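Local coordinates for putative dehydrogenase (Amycolatopsis orientalis, PDB 5A9T), which reduces cyclic imines to chiral amines with NADPH, as an imine reductase, at the interface of chains A and B. Sequence-based numbering; all coordinates share one arbitrary frame. Chains: chain A/B, Putative dehydrogenase.

The interface of chains A and B. Residues chain A 210, 214, 218; chain B 178.
B:Met178 lies against three apolar side chains of chain A, A:Phe210, A:Val214 and A:Ile218, which follow one another at four-residue steps along one side of helix 199-228. The methionine belongs to helix 166-193, the long interdomain helix of imine reductases. This helix packs against the partner's helical C-terminal domain in the intertwined dimer typical of the family.

From its root outward, B:Met178 passes from the aromatic end of this row to the aliphatic end. Its CB sits beside the outer end of the phenyl ring, 4.0 Å from CE2 of A:Phe210. CG stands a little farther off and carries the chain onward. The thioether SD then comes beside the ring again, 4.2 Å from CZ of A:Phe210, and also looks towards the middle residue of the row, with CG1 of A:Val214 at 4.4 Å. Finally the methyl CE meets the end of A:Ile218. With CG anti to the backbone N (chi1 -178°) and both later torsions near 180°, the extended methionine reaches from the A:Phe210 ring to the tip of A:Ile218, crossing both side chains at roughly a right angle.

Within chain A, A:Val214 lies over one face of the A:Phe210 ring, its CB 3.7 Å above the plane and towards the rim, which should limit tilting of the ring. Its CG1 also lies 3.8 Å from CD1 of A:Ile218, joining the three side chains into a continuous apolar surface. Between these side chains the contact is van der Waals in character, and it recurs with the chains exchanged. A:Ile218 extends its longer branch, CD1 anti to CA (chi2 168°), and this terminal methyl stops 3.6 Å from CE of B:Met178.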
loop_
_atom_site.group_PDB
_atom_site.type_symbol
_atom_site.label_atom_id
_atom_site.label_comp_id
_atom_site.label_asym_id
_atom_site.label_seq_id
_atom_site.Cartn_x
_atom_site.Cartn_y
_atom_site.Cartn_z
ATOM N N PHE A 210 -2.122 -5.698 -7.957
ATOM C CA PHE A 210 -2.214 -4.229 -7.967
ATOM C C PHE A 210 -1.208 -3.576 -7.050
ATOM O O PHE A 210 -0.540 -2.582 -7.426
ATOM C CB PHE A 210 -3.649 -3.815 -7.649
ATOM C CG PHE A 210 -3.977 -2.355 -7.867
ATOM C CD1 PHE A 210 -4.311 -1.888 -9.124
ATOM C CD2 PHE A 210 -3.993 -1.463 -6.785
ATOM C CE1 PHE A 210 -4.596 -0.579 -9.328
ATOM C CE2 PHE A 210 -4.293 -0.153 -7.008
ATOM C CZ PHE A 210 -4.567 0.276 -8.290
ATOM N N VAL A 214 1.160 -1.933 -9.727
ATOM C CA VAL A 214 0.653 -0.646 -9.970
ATOM C C VAL A 214 1.142 0.317 -8.890
ATOM O O VAL A 214 1.815 1.281 -9.191
ATOM C CB VAL A 214 -0.907 -0.607 -10.157
ATOM C CG1 VAL A 214 -1.367 0.813 -10.407
ATOM C CG2 VAL A 214 -1.328 -1.564 -11.291
ATOM N N ILE A 218 4.436 2.593 -9.608
ATOM C CA ILE A 218 4.249 4.047 -9.832
ATOM C C ILE A 218 5.120 4.830 -8.798
ATOM O O ILE A 218 5.788 5.821 -9.116
ATOM C CB ILE A 218 2.777 4.408 -9.744
ATOM C CG1 ILE A 218 2.124 3.938 -11.011
ATOM C CG2 ILE A 218 2.614 5.887 -9.586
ATOM C CD1 ILE A 218 0.609 3.939 -11.038
ATOM N N MET B 178 -5.414 2.795 -3.699
ATOM C CA MET B 178 -4.233 3.508 -4.205
ATOM C C MET B 178 -4.081 4.860 -3.532
ATOM O O MET B 178 -2.987 5.283 -3.114
ATOM C CB MET B 178 -4.304 3.636 -5.692
ATOM C CG MET B 178 -3.065 4.316 -6.188
ATOM S SD MET B 178 -2.964 4.105 -7.978
ATOM C CE MET B 178 -1.502 5.137 -8.324
#